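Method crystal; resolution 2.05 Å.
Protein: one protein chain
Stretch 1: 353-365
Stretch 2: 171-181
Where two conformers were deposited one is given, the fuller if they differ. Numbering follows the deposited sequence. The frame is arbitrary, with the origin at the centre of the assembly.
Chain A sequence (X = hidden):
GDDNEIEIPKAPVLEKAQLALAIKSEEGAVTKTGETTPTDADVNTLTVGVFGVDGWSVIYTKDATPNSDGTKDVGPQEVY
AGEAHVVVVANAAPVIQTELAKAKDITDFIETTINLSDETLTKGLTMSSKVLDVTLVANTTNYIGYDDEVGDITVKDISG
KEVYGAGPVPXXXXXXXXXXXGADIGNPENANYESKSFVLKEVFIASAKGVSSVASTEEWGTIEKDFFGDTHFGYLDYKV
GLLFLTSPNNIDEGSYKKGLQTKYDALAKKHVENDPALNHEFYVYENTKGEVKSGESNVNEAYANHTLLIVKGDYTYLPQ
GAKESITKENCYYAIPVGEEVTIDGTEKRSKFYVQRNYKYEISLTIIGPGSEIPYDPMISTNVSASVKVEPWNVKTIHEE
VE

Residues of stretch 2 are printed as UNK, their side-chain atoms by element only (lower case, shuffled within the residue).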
# COMPACT_ATOMS: atom_id res chain seq x y z
N TYR A 353 -10.14 -7.04 -0.76
CA TYR A 353 -9.78 -5.78 -0.11
C TYR A 353 -8.39 -5.28 -0.57
O TYR A 353 -8.05 -5.41 -1.75
CB TYR A 353 -9.98 -5.90 1.43
CG TYR A 353 -11.43 -6.18 1.79
CD1 TYR A 353 -12.42 -5.26 1.45
CD2 TYR A 353 -11.82 -7.34 2.44
CE1 TYR A 353 -13.74 -5.50 1.74
CE2 TYR A 353 -13.16 -7.58 2.75
CZ TYR A 353 -14.10 -6.64 2.39
OH TYR A 353 -15.43 -6.83 2.65
N VAL A 354 -7.61 -4.70 0.33
CA VAL A 354 -6.41 -3.97 -0.04
C VAL A 354 -5.16 -4.69 0.41
O VAL A 354 -4.87 -4.77 1.60
CB VAL A 354 -6.43 -2.51 0.52
CG1 VAL A 354 -5.19 -1.74 0.10
CG2 VAL A 354 -7.72 -1.79 0.09
N GLN A 355 -4.40 -5.20 -0.57
CA GLN A 355 -3.21 -5.97 -0.31
C GLN A 355 -2.05 -5.32 -1.04
O GLN A 355 -2.25 -4.63 -2.04
CB GLN A 355 -3.38 -7.41 -0.75
CG GLN A 355 -4.53 -8.11 -0.09
CD GLN A 355 -4.65 -9.57 -0.58
OE1 GLN A 355 -3.66 -10.20 -0.87
NE2 GLN A 355 -5.87 -10.08 -0.67
N ARG A 356 -0.86 -5.58 -0.53
CA ARG A 356 0.36 -4.87 -0.94
C ARG A 356 0.74 -5.17 -2.41
O ARG A 356 0.52 -6.26 -2.92
CB ARG A 356 1.51 -5.29 -0.03
CG ARG A 356 1.95 -6.77 -0.27
CD ARG A 356 2.85 -7.33 0.82
NE ARG A 356 4.17 -6.78 0.72
CZ ARG A 356 5.29 -7.34 1.21
NH1 ARG A 356 5.26 -8.47 1.90
NH2 ARG A 356 6.46 -6.73 1.01
N ASN A 357 1.33 -4.16 -3.05
CA ASN A 357 2.00 -4.30 -4.34
C ASN A 357 1.05 -4.68 -5.50
O ASN A 357 1.45 -5.36 -6.43
CB ASN A 357 3.15 -5.30 -4.25
CG ASN A 357 4.21 -5.05 -5.32
OD1 ASN A 357 4.60 -3.91 -5.57
ND2 ASN A 357 4.67 -6.10 -5.94
N TYR A 358 -0.20 -4.25 -5.37
CA TYR A 358 -1.20 -4.33 -6.43
C TYR A 358 -1.69 -2.95 -6.76
O TYR A 358 -1.70 -2.07 -5.91
CB TYR A 358 -2.42 -5.15 -5.99
CG TYR A 358 -2.16 -6.63 -5.84
CD1 TYR A 358 -2.01 -7.46 -6.95
CD2 TYR A 358 -2.05 -7.20 -4.58
CE1 TYR A 358 -1.79 -8.83 -6.80
CE2 TYR A 358 -1.79 -8.55 -4.42
CZ TYR A 358 -1.68 -9.36 -5.53
OH TYR A 358 -1.45 -10.69 -5.35
N LYS A 359 -2.10 -2.78 -8.01
CA LYS A 359 -2.73 -1.57 -8.46
C LYS A 359 -4.20 -1.90 -8.59
O LYS A 359 -4.57 -2.92 -9.18
CB LYS A 359 -2.21 -1.17 -9.82
CG LYS A 359 -0.81 -0.66 -9.83
CD LYS A 359 -0.64 0.25 -11.01
CE LYS A 359 0.68 0.90 -10.98
NZ LYS A 359 0.74 2.11 -11.85
N TYR A 360 -5.02 -1.03 -8.01
CA TYR A 360 -6.46 -1.12 -8.04
C TYR A 360 -6.97 -0.04 -9.00
O TYR A 360 -6.66 1.17 -8.82
CB TYR A 360 -7.02 -0.90 -6.64
CG TYR A 360 -6.73 -2.02 -5.71
CD1 TYR A 360 -5.47 -2.15 -5.13
CD2 TYR A 360 -7.70 -2.96 -5.39
CE1 TYR A 360 -5.19 -3.19 -4.26
CE2 TYR A 360 -7.42 -4.00 -4.53
CZ TYR A 360 -6.18 -4.14 -3.99
OH TYR A 360 -5.92 -5.20 -3.14
N GLU A 361 -7.67 -0.47 -10.04
CA GLU A 361 -8.25 0.43 -11.04
C GLU A 361 -9.75 0.33 -10.93
O GLU A 361 -10.33 -0.72 -11.23
CB GLU A 361 -7.80 0.04 -12.44
CG GLU A 361 -6.31 0.06 -12.64
CD GLU A 361 -5.73 1.46 -12.63
OE1 GLU A 361 -6.50 2.43 -12.81
OE2 GLU A 361 -4.50 1.58 -12.45
N ILE A 362 -10.38 1.42 -10.44
CA ILE A 362 -11.83 1.46 -10.12
C ILE A 362 -12.59 2.24 -11.21
O ILE A 362 -12.23 3.37 -11.53
CB ILE A 362 -12.06 2.09 -8.72
CG1 ILE A 362 -11.29 1.27 -7.66
CG2 ILE A 362 -13.56 2.22 -8.41
CD1 ILE A 362 -11.35 1.76 -6.29
N SER A 363 -13.58 1.61 -11.81
CA SER A 363 -14.45 2.26 -12.78
C SER A 363 -15.85 2.30 -12.23
O SER A 363 -16.44 1.25 -11.91
CB SER A 363 -14.45 1.47 -14.11
OG SER A 363 -13.13 1.42 -14.61
N LEU A 364 -16.40 3.50 -12.12
CA LEU A 364 -17.72 3.70 -11.56
C LEU A 364 -18.79 3.94 -12.61
O LEU A 364 -18.55 4.62 -13.61
CB LEU A 364 -17.68 4.89 -10.60
CG LEU A 364 -16.75 4.72 -9.41
CD1 LEU A 364 -16.93 5.93 -8.43
CD2 LEU A 364 -17.00 3.37 -8.74
N THR A 365 -19.96 3.35 -12.40
CA THR A 365 -21.12 3.64 -13.23
C THR A 365 -22.12 4.30 -12.29
O THR A 365 -22.63 3.65 -11.37
CB THR A 365 -21.76 2.39 -13.87
OG1 THR A 365 -20.81 1.76 -14.73
CG2 THR A 365 -23.04 2.74 -14.69
N UNK A 171 12.36 -7.54 -4.39
CA UNK A 171 11.73 -6.72 -3.36
C UNK A 171 10.28 -6.55 -3.73
O UNK A 171 9.97 -6.47 -4.90
c UNK A 171 14.28 -6.19 -1.68
c UNK A 171 14.40 -3.87 -2.81
c UNK A 171 12.42 -5.37 -3.22
c UNK A 171 13.92 -5.34 -2.91
N UNK A 172 9.39 -6.53 -2.73
CA UNK A 172 7.99 -6.29 -2.93
C UNK A 172 7.55 -5.05 -2.17
O UNK A 172 7.83 -4.93 -0.99
c UNK A 172 5.62 -7.18 -2.75
c UNK A 172 7.13 -7.49 -2.50
c UNK A 172 7.57 -8.72 -3.26
N UNK A 173 6.84 -4.16 -2.85
CA UNK A 173 6.40 -2.91 -2.22
C UNK A 173 5.53 -3.19 -1.00
O UNK A 173 4.83 -4.18 -0.95
c UNK A 173 5.62 -2.03 -3.19
n UNK A 173 6.16 -0.20 -6.51
n UNK A 173 6.87 -0.47 -8.71
c UNK A 173 6.42 -1.49 -4.36
c UNK A 173 5.52 -0.62 -5.25
c UNK A 173 6.30 -0.96 -7.61
n UNK A 173 5.91 -2.20 -7.63
N UNK A 174 5.59 -2.28 -0.04
CA UNK A 174 4.81 -2.38 1.17
C UNK A 174 3.48 -1.56 1.03
O UNK A 174 2.68 -1.55 1.95
c UNK A 174 5.63 -1.86 2.37
c UNK A 174 6.68 -2.88 2.89
o UNK A 174 7.31 -2.57 3.94
o UNK A 174 6.89 -3.96 2.31
N UNK A 175 3.26 -0.88 -0.10
CA UNK A 175 2.05 -0.11 -0.32
C UNK A 175 1.25 -0.74 -1.49
O UNK A 175 1.79 -1.53 -2.27
c UNK A 175 3.28 1.54 -1.80
c UNK A 175 2.33 1.40 -0.63
c UNK A 175 2.85 2.15 0.60
N UNK A 176 -0.02 -0.35 -1.59
CA UNK A 176 -0.92 -0.62 -2.73
C UNK A 176 -1.22 0.71 -3.39
O UNK A 176 -1.09 1.77 -2.75
c UNK A 176 -2.27 -1.30 -2.28
N UNK A 177 -1.64 0.66 -4.67
CA UNK A 177 -1.98 1.85 -5.42
C UNK A 177 -3.45 1.81 -5.73
O UNK A 177 -3.94 0.78 -6.19
o UNK A 177 -1.75 2.84 -7.62
c UNK A 177 -1.21 1.86 -6.74
N UNK A 178 -4.18 2.90 -5.43
CA UNK A 178 -5.60 2.94 -5.71
C UNK A 178 -5.88 4.13 -6.61
O UNK A 178 -5.45 5.27 -6.33
c UNK A 178 -6.97 1.87 -2.12
c UNK A 178 -6.48 3.03 -4.41
c UNK A 178 -6.25 1.82 -3.52
c UNK A 178 -7.97 3.12 -4.75
N UNK A 179 -6.60 3.89 -7.69
CA UNK A 179 -6.96 4.96 -8.64
C UNK A 179 -8.35 4.76 -9.21
O UNK A 179 -8.82 3.63 -9.35
c UNK A 179 -5.96 5.04 -9.76
N UNK A 180 -9.01 5.89 -9.50
CA UNK A 180 -10.25 5.94 -10.22
C UNK A 180 -9.91 6.00 -11.71
O UNK A 180 -9.35 7.00 -12.21
c UNK A 180 -12.43 7.35 -10.52
c UNK A 180 -13.47 6.36 -9.98
c UNK A 180 -11.07 7.19 -9.83
c UNK A 180 -12.96 8.80 -10.46
N UNK A 181 -10.27 4.93 -12.41
CA UNK A 181 -10.00 4.74 -13.82
C UNK A 181 -11.10 5.40 -14.63
O UNK A 181 -10.86 5.88 -15.71
c UNK A 181 -9.92 3.26 -14.13
O HOH W 1 -3.73 2.11 -9.28

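Position 171 carries four carbons, forked at the second; its CA-to-CB bond points sideways and the side chain touches nothing on stretch 1. A fork one carbon out from CB is leucine: Leu171 lies outside the contact.

Position 172 has three carbons, the first carrying the other two, and it points toward stretch 1. One arm packs against the CB of Asn357. This is Val172, with CG1 3.4 Å from Asn357 CB. Its CB lies over one face of the Arg356 guanidinium, and its backbone O accepts a hydrogen bond from Arg356 NH2 at 3.0 Å.

At position 173 three carbons and a nitrogen lead to a carbon bearing two more nitrogens, one of them a terminal nitrogen 3.0 Å from Asn357 OD1, with that oxygen at the edge of the group. This is a guanidinium and so Arg173, its NH1 the donor to Asn357 OD1. In exchange, Arg356 NE donates to Arg173 O at 3.2 Å.

Position 174 ends in a carbon with two oxygens after a single carbon. Its CA-to-CB bond points away, yet one oxygen comes back to Arg356 NH2. A short carboxylate is Asp174, and OD1 forms a salt bridge with Arg356 NH2 at 3.1 Å.

Position 175 again shows one carbon carrying two, pointing away; its CB is 6.1 Å from Asn357 N, and no side-chain atom comes closer to stretch 1. Val175 contributes its backbone: Asn357 N donates to Val175 O at 2.8 Å.

Position 176 has one side-chain carbon, CB, 3.3 Å from Gln355 O, 3.8 Å from Val354 CG1 and 4.0 Å from Tyr360 CE1, so this methyl is in close contact with three residues of stretch 1. This is Ala176.

Position 177 has a carbon and then an oxygen, with no further branch, and its CB meets Lys359 CG at 4.0 Å: Ser177. A water donates to Ser177 OG at 2.7 Å and to Tyr360 O at 3.1 Å.

Position 178 has four carbons forked at the first, one arm two carbons long; the short arm touches Ile362 and the long one reaches Val354. That is Ile178, with CG2 4.0 Å from Ile362 CD1 and CD1 4.3 Å from Val354 CG2.

Position 179 is another single carbon, its CB 4.1 Å from Glu361 OE1: Ala179.

Position 180 has four carbons forked at the second, and its end comes nearer stretch 1, against Leu364. Leu180 places CD1 3.7 Å from Leu364 CG.

Position 181 closes with one carbon, its CB 3.7 Å from Ser363 OG: Ala181.

The contact rests on a parallel ladder that side chains extend at its start. Ser177 N donates to Tyr358 O at 3.0 Å, and Tyr360 N to Ser177 O at 2.8 Å; the alternation continues until Ala181 N meets Ile362 O at 2.7 Å. Strand alternation then sorts the chemistry: Tyr360, Ile362, Ile178 and Leu180 share an apolar face, while Lys359 and Glu361 share the other with small Ser177 and Ala179. Before the ladder, Arg356 reads two carbonyls and a carboxylate, a polar clamp that backbone pairing alone would not supply.

Stretch 2, residues 171-181: LVRDVASIALA
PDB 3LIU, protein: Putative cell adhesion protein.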